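Local coordinates for protein integral membrane indolylacetylinositol arabinosyltransferase EmbB (Mycolicibacterium smegmatis MC2 155, PDB 7BVC) that probably transfers arabinose onto the growing arabinan of mycobacterial cell-wall arabinogalactan while embedded in the membrane, and binds the drug ethambutol, at residues P416-I421 with A466-A471; A424-G429 with G472-A477; D765-S770 with A833-R838; A826-T831 with D943-T948. One frame throughout, in Å; residues are numbered along the deposited sequence.

Contact 1. Residues P416-I421 with A466-A471; sequences PAALAI and APLLAA
Leu468 carries the largest share of the contact between two membrane helices, here running at 27° to one another with their axes 8.9 Å apart. Its CB leaves the helix alongside residues 416-421 instead of facing them, and CG, set anti to its own carbonyl carbon (chi1 -70°), turns the branch back toward them. With CB and CG serving as a stem, the CD2 methyl does the touching. It rests on Ala418, 3.6 Å from Leu468 CD2 to Ala418 CB, and also meets Ala418 CA, where the methyl-sized side chain leaves the backbone accessible. Roughly at right angles to that approach, Ile421 CD1 comes within 4.3 Å of Leu468 CD2, tip to tip. One turn on, Ala471 adds a second short contact, its CB lying 3.7 Å from Ala418 O. No hydrogen bond crosses the interface, so two alanines and two branched chains, Leu468 and Ile421, meet by van der Waals packing, as apolar membrane helices often do. Pro467, which has no N-H to give, lies where helix 462-472 is kinked. Around this pair, helix 231-244 brings Leu237 and Leu240 against Ala418 and Leu240 against Pro467, while helix 391-411 covers Ala417 through Ala408.

Contact 2. Residues A424-G429 with G472-A477; sequences AAFTLG and GTVILA
Ala425 O is gripped twice from within its own helix end: Gly429 N donates to Ala425 O at 2.9 Å, and Leu428 N adds a weak second bond. The methyl CD1 of Ile475 comes up beside this carbonyl, and Ile475 carries most of the contact. Its CG1 stands anti to the backbone N (chi1 -162°) and the chain runs on extended, so CD1 reaches the last turn of helix 415-428. There Ile475 CD1 lies 3.7 Å from Phe426 CA, and the same methyl meets Gly429 CA, also at 3.7 Å. Gly429 has no side chain, and the methyl fills the place toward which one would project. Further back along the isoleucine, CG1 lies over one face of the Phe426 ring, 4.4 Å from Phe426 CD2, while Val474 CG1 approaches Phe426 CE1 obliquely at 4.3 Å. Thr473 marks the break after helix 462-472, and the irregular turn that follows is what presents Val474 and Ile475. Phe426 O accepts from Trp318 NE1. With Ala425 O held within its own helix, Phe426 O taken by Trp318, and no hydrogen bond across, the contact depends on the fit of apolar groups, not on directional bonding.

Contact 3. Residues D765-S770 with A833-R838; sequences DPQGFS and AQQESR
Close fit is concentrated on Ser837, Gly768 and Phe769. Ser837 OG, turned anti to its own carbonyl carbon, donates to Gly768 O at 2.8 Å. It does so from above the carbonyl plane, with a C=O...donor angle of 95°, so the hydroxyl lies over the peptide group instead of continuing the line of the C=O. Gly768 permits this closeness, since the hydroxyl takes the space a side chain there would need. Phe769 flanks the same serine: CE1 of its ring is 3.5 Å from Ser837 CB, its CD1 approaches Arg838 O, and Arg838 N lies in plane at the ring edge. Ser837 opens strand 837-845, the outer strand of a four-stranded antiparallel sheet in the C-terminal domain, whose paired antiparallel sheets are consistent with a beta-sandwich like that of carbohydrate-binding modules. Strand 929-936 bonds Ser837 through Asp936, so the loop 765-770 lines the other side of this outer strand. Its backbone link there is slight, a weak Gln767 N to Arg838 O bond of 3.3 Å. Toward solvent the packing loosens. Gln767, bent at chi2, rests its CG 3.5 Å from Glu836 O, and its side chain crosses that of Gln835 at about a right angle, the amide planes 70° apart. Arg838 CB points away from the loop, NE makes a long, weak ion pair with Glu935, and Glu836 packs on an apolar side chain of another protein chain.

Contact 4. Residues A826-T831 with D943-T948; sequences AGTYST and DWIAVT. With CA (calcium ion), chain K.
Tyr829 and Trp944 meet as a T-shaped pair, the tyrosine edge directed at the face of the indole five-membered ring with the planes 70° apart and the centroids of the two rings separated by 5.3 Å. Tyr829 CG stands anti to its backbone N (chi1 179°), whereas Trp944 CG takes the crowded position between N and the carbonyl carbon (chi1 58°), which brings Ala946 CB of the strand that follows against the indole edge, in plane. Tyr829 CB then sits over the rim of that indole face, and CD1 lies 3.9 Å from Trp944 CD1. The short, weakly bonded strand 826-827 runs antiparallel to strand 945-947 at one edge of a four-stranded sheet in the C-terminal domain. Gly827 and Ala946 form a non-hydrogen-bonded pair, bracketed by Val947 N to Ala826 O at 3.1 Å and Thr828 N to Ile945 O at 3.0 Å, both nearly along the C=O axes. Thr828 and Ile945 run alongside each other, Thr828 OG1 near Ile945 CG1, and both touch Asp936. Just before Trp944, the backbone oxygen of Asp943 binds calcium, 2.7 Å from Asp943 O to CA, and Asp936 OD2 and Ser938 O complete the observed ligands.

Overall arrangement
The four contacts fall into two clusters on opposite sides of the chain's centre. Contacts 1 and 2, with centres 11 Å apart, share helix 415-428 and successive parts of one interface in the membrane domain, Ile421 packing on Gly472 between them. Contacts 3 and 4, with centres 9 Å apart, belong to the C-terminal domain; Ser770 O probably accepts a hydrogen bond from Gly827 N, and Phe769 and Ser837 both touch Thr828 near the calcium site. Within each cluster the segments alternate along the chain, and the membrane cluster closes before the other opens. Centres of contacts 1 and 3 are about 84 Å apart, so the apolar packing on helix 415-428 and the calcium-bound beta structure are separate local solutions within one enzyme.

Contact 1. Residues P416-I421 with A466-A471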
loop_
_atom_site.group_PDB
_atom_site.type_symbol
_atom_site.label_atom_id
_atom_site.label_comp_id
_atom_site.label_asym_id
_atom_site.label_seq_id
_atom_site.Cartn_x
_atom_site.Cartn_y
_atom_site.Cartn_z
ATOM N N PRO B 416 -23.997 -37.547 14.102
ATOM C CA PRO B 416 -23.111 -36.779 13.214
ATOM C C PRO B 416 -23.146 -35.288 13.492
ATOM O O PRO B 416 -22.109 -34.624 13.378
ATOM C CB PRO B 416 -23.636 -37.110 11.808
ATOM C CG PRO B 416 -24.961 -37.734 12.009
ATOM C CD PRO B 416 -24.922 -38.398 13.332
ATOM N N ALA B 417 -24.305 -34.740 13.865
ATOM C CA ALA B 417 -24.372 -33.334 14.239
ATOM C C ALA B 417 -23.647 -33.052 15.546
ATOM O O ALA B 417 -23.327 -31.892 15.825
ATOM C CB ALA B 417 -25.828 -32.885 14.345
ATOM N N ALA B 418 -23.385 -34.080 16.352
ATOM C CA ALA B 418 -22.573 -33.929 17.551
ATOM C C ALA B 418 -21.087 -34.057 17.262
ATOM O O ALA B 418 -20.278 -33.378 17.901
ATOM C CB ALA B 418 -22.979 -34.965 18.602
ATOM N N LEU B 419 -20.710 -34.918 16.312
ATOM C CA LEU B 419 -19.308 -35.012 15.920
ATOM C C LEU B 419 -18.870 -33.799 15.110
ATOM O O LEU B 419 -17.689 -33.428 15.135
ATOM C CB LEU B 419 -19.065 -36.294 15.126
ATOM C CG LEU B 419 -19.265 -37.608 15.879
ATOM C CD1 LEU B 419 -19.148 -38.790 14.934
ATOM C CD2 LEU B 419 -18.263 -37.724 17.012
ATOM N N ALA B 420 -19.803 -33.171 14.387
ATOM C CA ALA B 420 -19.463 -31.978 13.620
ATOM C C ALA B 420 -19.050 -30.828 14.526
ATOM O O ALA B 420 -18.187 -30.028 14.150
ATOM C CB ALA B 420 -20.642 -31.565 12.743
ATOM N N ILE B 421 -19.635 -30.735 15.720
ATOM C CA ILE B 421 -19.261 -29.667 16.641
ATOM C C ILE B 421 -17.830 -29.859 17.129
ATOM O O ILE B 421 -17.051 -28.901 17.199
ATOM C CB ILE B 421 -20.257 -29.601 17.811
ATOM C CG1 ILE B 421 -21.669 -29.338 17.289
ATOM C CG2 ILE B 421 -19.853 -28.515 18.787
ATOM C CD1 ILE B 421 -22.672 -29.031 18.374
ATOM N N ALA B 466 -27.106 -31.922 26.684
ATOM C CA ALA B 466 -25.875 -32.038 27.464
ATOM C C ALA B 466 -24.744 -32.701 26.686
ATOM O O ALA B 466 -23.603 -32.211 26.764
ATOM C CB ALA B 466 -26.162 -32.757 28.785
ATOM N N PRO B 467 -24.957 -33.802 25.953
ATOM C CA PRO B 467 -23.880 -34.294 25.079
ATOM C C PRO B 467 -23.419 -33.269 24.062
ATOM O O PRO B 467 -22.225 -33.226 23.742
ATOM C CB PRO B 467 -24.501 -35.523 24.399
ATOM C CG PRO B 467 -25.946 -35.509 24.758
ATOM C CD PRO B 467 -26.055 -34.778 26.043
ATOM N N LEU B 468 -24.322 -32.428 23.552
ATOM C CA LEU B 468 -23.918 -31.388 22.612
ATOM C C LEU B 468 -23.070 -30.312 23.274
ATOM O O LEU B 468 -22.340 -29.602 22.576
ATOM C CB LEU B 468 -25.150 -30.754 21.963
ATOM C CG LEU B 468 -25.920 -31.635 20.980
ATOM C CD1 LEU B 468 -27.019 -30.840 20.297
ATOM C CD2 LEU B 468 -24.984 -32.235 19.955
ATOM N N LEU B 469 -23.151 -30.172 24.596
ATOM C CA LEU B 469 -22.282 -29.261 25.328
ATOM C C LEU B 469 -20.939 -29.899 25.645
ATOM O O LEU B 469 -19.897 -29.245 25.527
ATOM C CB LEU B 469 -22.957 -28.808 26.624
ATOM C CG LEU B 469 -23.980 -27.678 26.522
ATOM C CD1 LEU B 469 -24.635 -27.436 27.870
ATOM C CD2 LEU B 469 -23.323 -26.409 26.010
ATOM N N ALA B 470 -20.951 -31.168 26.063
ATOM C CA ALA B 470 -19.699 -31.877 26.305
ATOM C C ALA B 470 -18.880 -32.013 25.030
ATOM O O ALA B 470 -17.645 -31.995 25.081
ATOM C CB ALA B 470 -19.983 -33.254 26.904
ATOM N N ALA B 471 -19.544 -32.147 23.881
ATOM C CA ALA B 471 -18.830 -32.242 22.614
ATOM C C ALA B 471 -18.172 -30.917 22.255
ATOM O O ALA B 471 -17.014 -30.883 21.828
ATOM C CB ALA B 471 -19.791 -32.686 21.510
#

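Contact 2. Residues A424-G429 with G472-A477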
loop_
_atom_site.group_PDB
_atom_site.type_symbol
_atom_site.label_atom_id
_atom_site.label_comp_id
_atom_site.label_asym_id
_atom_site.label_seq_id
_atom_site.Cartn_x
_atom_site.Cartn_y
_atom_site.Cartn_z
ATOM N N ALA B 424 -15.498 -28.958 14.255
ATOM C CA ALA B 424 -15.379 -27.512 14.091
ATOM C C ALA B 424 -14.524 -26.899 15.191
ATOM O O ALA B 424 -13.697 -26.020 14.923
ATOM C CB ALA B 424 -16.765 -26.871 14.066
ATOM N N ALA B 425 -14.698 -27.357 16.432
ATOM C CA ALA B 425 -13.867 -26.856 17.522
ATOM C C ALA B 425 -12.395 -27.177 17.286
ATOM O O ALA B 425 -11.529 -26.309 17.448
ATOM C CB ALA B 425 -14.337 -27.443 18.852
ATOM N N PHE B 426 -12.095 -28.414 16.884
ATOM C CA PHE B 426 -10.704 -28.815 16.712
ATOM C C PHE B 426 -10.055 -28.098 15.536
ATOM O O PHE B 426 -8.869 -27.760 15.592
ATOM C CB PHE B 426 -10.610 -30.328 16.539
ATOM C CG PHE B 426 -10.371 -31.065 17.820
ATOM C CD1 PHE B 426 -11.434 -31.512 18.584
ATOM C CD2 PHE B 426 -9.085 -31.298 18.268
ATOM C CE1 PHE B 426 -11.216 -32.185 19.768
ATOM C CE2 PHE B 426 -8.862 -31.970 19.450
ATOM C CZ PHE B 426 -9.929 -32.414 20.201
ATOM N N THR B 427 -10.805 -27.858 14.463
ATOM C CA THR B 427 -10.232 -27.121 13.344
ATOM C C THR B 427 -10.199 -25.620 13.585
ATOM O O THR B 427 -9.479 -24.912 12.873
ATOM C CB THR B 427 -10.993 -27.421 12.054
ATOM O OG1 THR B 427 -10.309 -26.822 10.948
ATOM C CG2 THR B 427 -12.376 -26.860 12.125
ATOM N N LEU B 428 -10.956 -25.115 14.560
ATOM C CA LEU B 428 -10.775 -23.736 14.997
ATOM C C LEU B 428 -9.569 -23.599 15.914
ATOM O O LEU B 428 -8.932 -22.540 15.942
ATOM C CB LEU B 428 -12.038 -23.239 15.704
ATOM C CG LEU B 428 -12.081 -21.789 16.184
ATOM C CD1 LEU B 428 -13.444 -21.187 15.905
ATOM C CD2 LEU B 428 -11.763 -21.702 17.668
ATOM N N GLY B 429 -9.245 -24.650 16.661
ATOM C CA GLY B 429 -8.106 -24.616 17.555
ATOM C C GLY B 429 -6.758 -24.711 16.865
ATOM O O GLY B 429 -5.722 -24.776 17.532
ATOM N N GLY B 472 -18.901 -29.812 22.417
ATOM C CA GLY B 472 -18.339 -28.515 22.085
ATOM C C GLY B 472 -17.221 -28.099 23.021
ATOM O O GLY B 472 -16.187 -27.592 22.577
ATOM N N THR B 473 -17.410 -28.301 24.323
ATOM C CA THR B 473 -16.416 -27.898 25.317
ATOM C C THR B 473 -15.549 -29.097 25.700
ATOM O O THR B 473 -15.626 -29.644 26.799
ATOM C CB THR B 473 -17.103 -27.289 26.533
ATOM O OG1 THR B 473 -18.140 -26.400 26.100
ATOM C CG2 THR B 473 -16.105 -26.511 27.371
ATOM N N VAL B 474 -14.724 -29.516 24.743
ATOM C CA VAL B 474 -13.722 -30.547 24.999
ATOM C C VAL B 474 -12.344 -30.169 24.488
ATOM O O VAL B 474 -11.341 -30.771 24.915
ATOM C CB VAL B 474 -14.168 -31.897 24.392
ATOM C CG1 VAL B 474 -14.116 -31.844 22.874
ATOM C CG2 VAL B 474 -13.338 -33.055 24.937
ATOM N N ILE B 475 -12.216 -29.177 23.604
ATOM C CA ILE B 475 -10.905 -28.765 23.119
ATOM C C ILE B 475 -10.130 -27.965 24.150
ATOM O O ILE B 475 -8.936 -27.715 23.955
ATOM C CB ILE B 475 -11.036 -27.952 21.815
ATOM C CG1 ILE B 475 -9.695 -27.911 21.076
ATOM C CG2 ILE B 475 -11.535 -26.549 22.109
ATOM C CD1 ILE B 475 -9.709 -27.099 19.822
ATOM N N LEU B 476 -10.771 -27.540 25.240
ATOM C CA LEU B 476 -10.039 -26.842 26.288
ATOM C C LEU B 476 -9.008 -27.740 26.956
ATOM O O LEU B 476 -7.928 -27.261 27.318
ATOM C CB LEU B 476 -11.008 -26.286 27.330
ATOM C CG LEU B 476 -11.980 -25.217 26.826
ATOM C CD1 LEU B 476 -12.737 -24.583 27.978
ATOM C CD2 LEU B 476 -11.245 -24.162 26.021
ATOM N N ALA B 477 -9.305 -29.033 27.098
ATOM C CA ALA B 477 -8.372 -29.983 27.682
ATOM C C ALA B 477 -7.161 -30.246 26.801
ATOM O O ALA B 477 -6.163 -30.781 27.294
ATOM C CB ALA B 477 -9.084 -31.304 27.978
#

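Contact 3. Residues D765-S770 with A833-R838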
loop_
_atom_site.group_PDB
_atom_site.type_symbol
_atom_site.label_atom_id
_atom_site.label_comp_id
_atom_site.label_asym_id
_atom_site.label_seq_id
_atom_site.Cartn_x
_atom_site.Cartn_y
_atom_site.Cartn_z
ATOM N N ASP B 765 49.433 4.350 -18.837
ATOM C CA ASP B 765 48.883 5.708 -18.830
ATOM C C ASP B 765 47.460 5.693 -18.290
ATOM O O ASP B 765 46.488 5.738 -19.054
ATOM C CB ASP B 765 48.912 6.321 -20.235
ATOM C CG ASP B 765 50.267 6.198 -20.907
ATOM O OD1 ASP B 765 51.299 6.295 -20.209
ATOM O OD2 ASP B 765 50.302 6.002 -22.139
ATOM N N PRO B 766 47.296 5.633 -16.968
ATOM C CA PRO B 766 45.956 5.798 -16.388
ATOM C C PRO B 766 45.530 7.259 -16.465
ATOM O O PRO B 766 46.246 8.152 -16.010
ATOM C CB PRO B 766 46.130 5.336 -14.939
ATOM C CG PRO B 766 47.570 5.550 -14.649
ATOM C CD PRO B 766 48.317 5.366 -15.941
ATOM N N GLN B 767 44.354 7.497 -17.046
ATOM C CA GLN B 767 43.947 8.869 -17.359
ATOM C C GLN B 767 43.366 9.585 -16.143
ATOM O O GLN B 767 43.910 10.593 -15.685
ATOM C CB GLN B 767 42.944 8.861 -18.516
ATOM C CG GLN B 767 42.677 10.233 -19.108
ATOM C CD GLN B 767 43.952 10.982 -19.443
ATOM O OE1 GLN B 767 44.776 10.509 -20.225
ATOM N NE2 GLN B 767 44.123 12.156 -18.847
ATOM N N GLY B 768 42.263 9.077 -15.606
ATOM C CA GLY B 768 41.588 9.775 -14.529
ATOM C C GLY B 768 41.302 8.922 -13.312
ATOM O O GLY B 768 40.245 9.062 -12.688
ATOM N N PHE B 769 42.231 8.042 -12.958
ATOM C CA PHE B 769 42.067 7.136 -11.830
ATOM C C PHE B 769 43.019 7.520 -10.708
ATOM O O PHE B 769 44.182 7.856 -10.951
ATOM C CB PHE B 769 42.310 5.685 -12.253
ATOM C CG PHE B 769 41.120 5.036 -12.903
ATOM C CD1 PHE B 769 40.829 5.271 -14.233
ATOM C CD2 PHE B 769 40.294 4.192 -12.182
ATOM C CE1 PHE B 769 39.737 4.678 -14.832
ATOM C CE2 PHE B 769 39.201 3.596 -12.776
ATOM C CZ PHE B 769 38.921 3.841 -14.103
ATOM N N SER B 770 42.516 7.473 -9.479
ATOM C CA SER B 770 43.285 7.778 -8.287
ATOM C C SER B 770 43.080 6.682 -7.252
ATOM O O SER B 770 42.005 6.073 -7.196
ATOM C CB SER B 770 42.876 9.132 -7.688
ATOM O OG SER B 770 41.568 9.078 -7.151
ATOM N N ALA B 833 36.759 18.288 -10.229
ATOM C CA ALA B 833 36.666 18.450 -11.674
ATOM C C ALA B 833 36.439 17.093 -12.319
ATOM O O ALA B 833 37.198 16.153 -12.070
ATOM C CB ALA B 833 37.934 19.104 -12.237
ATOM N N GLN B 834 35.403 17.002 -13.147
ATOM C CA GLN B 834 35.060 15.750 -13.797
ATOM C C GLN B 834 35.918 15.534 -15.041
ATOM O O GLN B 834 36.506 16.466 -15.595
ATOM C CB GLN B 834 33.577 15.731 -14.155
ATOM C CG GLN B 834 32.680 16.095 -12.990
ATOM C CD GLN B 834 32.996 15.295 -11.742
ATOM O OE1 GLN B 834 33.200 14.082 -11.803
ATOM N NE2 GLN B 834 33.038 15.973 -10.602
ATOM N N GLN B 835 35.980 14.280 -15.478
ATOM C CA GLN B 835 36.910 13.890 -16.526
ATOM C C GLN B 835 36.473 12.551 -17.100
ATOM O O GLN B 835 35.679 11.825 -16.498
ATOM C CB GLN B 835 38.341 13.806 -15.982
ATOM C CG GLN B 835 39.439 13.832 -17.028
ATOM C CD GLN B 835 40.817 13.794 -16.406
ATOM O OE1 GLN B 835 40.959 13.583 -15.202
ATOM N NE2 GLN B 835 41.842 13.996 -17.223
ATOM N N GLU B 836 37.001 12.239 -18.280
ATOM C CA GLU B 836 36.846 10.927 -18.892
ATOM C C GLU B 836 38.026 10.065 -18.463
ATOM O O GLU B 836 39.183 10.457 -18.650
ATOM C CB GLU B 836 36.777 11.031 -20.413
ATOM C CG GLU B 836 35.469 11.585 -20.940
ATOM C CD GLU B 836 35.399 11.550 -22.452
ATOM O OE1 GLU B 836 36.385 11.958 -23.100
ATOM O OE2 GLU B 836 34.361 11.112 -22.989
ATOM N N SER B 837 37.733 8.902 -17.895
ATOM C CA SER B 837 38.738 8.069 -17.254
ATOM C C SER B 837 38.929 6.769 -18.025
ATOM O O SER B 837 37.966 6.186 -18.527
ATOM C CB SER B 837 38.340 7.761 -15.811
ATOM O OG SER B 837 38.571 8.879 -14.972
ATOM N N ARG B 838 40.182 6.329 -18.114
ATOM C CA ARG B 838 40.526 5.062 -18.738
ATOM C C ARG B 838 41.552 4.348 -17.874
ATOM O O ARG B 838 42.239 4.962 -17.052
ATOM C CB ARG B 838 41.075 5.253 -20.157
ATOM C CG ARG B 838 40.014 5.481 -21.216
ATOM C CD ARG B 838 39.746 6.961 -21.414
ATOM N NE ARG B 838 38.741 7.206 -22.441
ATOM C CZ ARG B 838 39.018 7.628 -23.669
ATOM N NH1 ARG B 838 40.275 7.855 -24.024
ATOM N NH2 ARG B 838 38.040 7.825 -24.541
#

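Contact 4. Residues A826-T831 with D943-T948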
loop_
_atom_site.group_PDB
_atom_site.type_symbol
_atom_site.label_atom_id
_atom_site.label_comp_id
_atom_site.label_asym_id
_atom_site.label_seq_id
_atom_site.Cartn_x
_atom_site.Cartn_y
_atom_site.Cartn_z
ATOM N N ALA B 826 41.787 1.572 -7.115
ATOM C CA ALA B 826 41.836 2.683 -8.055
ATOM C C ALA B 826 40.412 3.138 -8.327
ATOM O O ALA B 826 39.537 2.311 -8.587
ATOM C CB ALA B 826 42.531 2.288 -9.362
ATOM N N GLY B 827 40.185 4.451 -8.275
ATOM C CA GLY B 827 38.842 4.980 -8.364
ATOM C C GLY B 827 38.765 6.183 -9.283
ATOM O O GLY B 827 39.760 6.855 -9.559
ATOM N N THR B 828 37.542 6.445 -9.748
ATOM C CA THR B 828 37.253 7.547 -10.656
ATOM C C THR B 828 36.582 8.731 -9.968
ATOM O O THR B 828 36.666 9.854 -10.479
ATOM C CB THR B 828 36.363 7.052 -11.806
ATOM O OG1 THR B 828 36.950 5.882 -12.386
ATOM C CG2 THR B 828 36.213 8.102 -12.887
ATOM N N TYR B 829 35.942 8.512 -8.820
ATOM C CA TYR B 829 35.199 9.570 -8.149
ATOM C C TYR B 829 36.102 10.748 -7.804
ATOM O O TYR B 829 37.258 10.576 -7.409
ATOM C CB TYR B 829 34.540 9.019 -6.883
ATOM C CG TYR B 829 33.762 10.035 -6.079
ATOM C CD1 TYR B 829 32.464 10.381 -6.429
ATOM C CD2 TYR B 829 34.318 10.635 -4.959
ATOM C CE1 TYR B 829 31.748 11.304 -5.693
ATOM C CE2 TYR B 829 33.611 11.557 -4.217
ATOM C CZ TYR B 829 32.326 11.888 -4.589
ATOM O OH TYR B 829 31.616 12.806 -3.852
ATOM N N SER B 830 35.559 11.952 -7.957
ATOM C CA SER B 830 36.286 13.185 -7.686
ATOM C C SER B 830 35.277 14.250 -7.291
ATOM O O SER B 830 34.083 14.136 -7.579
ATOM C CB SER B 830 37.110 13.632 -8.899
ATOM O OG SER B 830 37.493 14.989 -8.779
ATOM N N THR B 831 35.772 15.293 -6.620
ATOM C CA THR B 831 34.912 16.330 -6.058
ATOM C C THR B 831 35.290 17.721 -6.566
ATOM O O THR B 831 34.649 18.712 -6.204
ATOM C CB THR B 831 34.970 16.265 -4.527
ATOM O OG1 THR B 831 34.766 14.912 -4.106
ATOM C CG2 THR B 831 33.875 17.108 -3.887
ATOM N N ASP B 943 28.363 9.367 -10.958
ATOM C CA ASP B 943 28.674 8.300 -11.909
ATOM C C ASP B 943 30.178 8.059 -11.863
ATOM O O ASP B 943 30.957 8.816 -12.453
ATOM C CB ASP B 943 28.205 8.657 -13.316
ATOM C CG ASP B 943 26.695 8.671 -13.443
ATOM O OD1 ASP B 943 26.026 7.937 -12.685
ATOM O OD2 ASP B 943 26.173 9.408 -14.304
ATOM N N TRP B 944 30.583 6.998 -11.168
ATOM C CA TRP B 944 31.987 6.694 -10.944
ATOM C C TRP B 944 32.149 5.184 -10.872
ATOM O O TRP B 944 31.170 4.440 -10.801
ATOM C CB TRP B 944 32.497 7.357 -9.660
ATOM C CG TRP B 944 31.711 6.945 -8.459
ATOM C CD1 TRP B 944 30.518 7.456 -8.048
ATOM C CD2 TRP B 944 32.049 5.912 -7.525
ATOM N NE1 TRP B 944 30.093 6.815 -6.912
ATOM C CE2 TRP B 944 31.016 5.862 -6.570
ATOM C CE3 TRP B 944 33.125 5.030 -7.402
ATOM C CZ2 TRP B 944 31.030 4.964 -5.509
ATOM C CZ3 TRP B 944 33.136 4.142 -6.346
ATOM C CH2 TRP B 944 32.095 4.114 -5.413
ATOM N N ILE B 945 33.404 4.731 -10.898
ATOM C CA ILE B 945 33.737 3.317 -10.773
ATOM C C ILE B 945 34.982 3.180 -9.903
ATOM O O ILE B 945 35.654 4.158 -9.575
ATOM C CB ILE B 945 33.961 2.632 -12.139
ATOM C CG1 ILE B 945 35.081 3.320 -12.916
ATOM C CG2 ILE B 945 32.682 2.618 -12.959
ATOM C CD1 ILE B 945 35.186 2.870 -14.355
ATOM N N ALA B 946 35.279 1.937 -9.531
ATOM C CA ALA B 946 36.437 1.586 -8.720
ATOM C C ALA B 946 36.650 0.087 -8.833
ATOM O O ALA B 946 35.683 -0.676 -8.812
ATOM C CB ALA B 946 36.240 1.989 -7.254
ATOM N N VAL B 947 37.908 -0.334 -8.954
ATOM C CA VAL B 947 38.238 -1.713 -9.278
ATOM C C VAL B 947 39.326 -2.218 -8.335
ATOM O O VAL B 947 39.750 -1.531 -7.409
ATOM C CB VAL B 947 38.673 -1.879 -10.750
ATOM C CG1 VAL B 947 37.504 -1.616 -11.681
ATOM C CG2 VAL B 947 39.833 -0.953 -11.072
ATOM N N THR B 948 39.765 -3.448 -8.591
ATOM C CA THR B 948 40.816 -4.110 -7.833
ATOM C C THR B 948 41.345 -5.257 -8.687
ATOM O O THR B 948 40.650 -5.713 -9.604
ATOM C CB THR B 948 40.286 -4.628 -6.485
ATOM O OG1 THR B 948 41.372 -4.825 -5.575
ATOM C CG2 THR B 948 39.599 -5.963 -6.668
HETATM CA CA CA K . 32.618 10.476 -13.740
#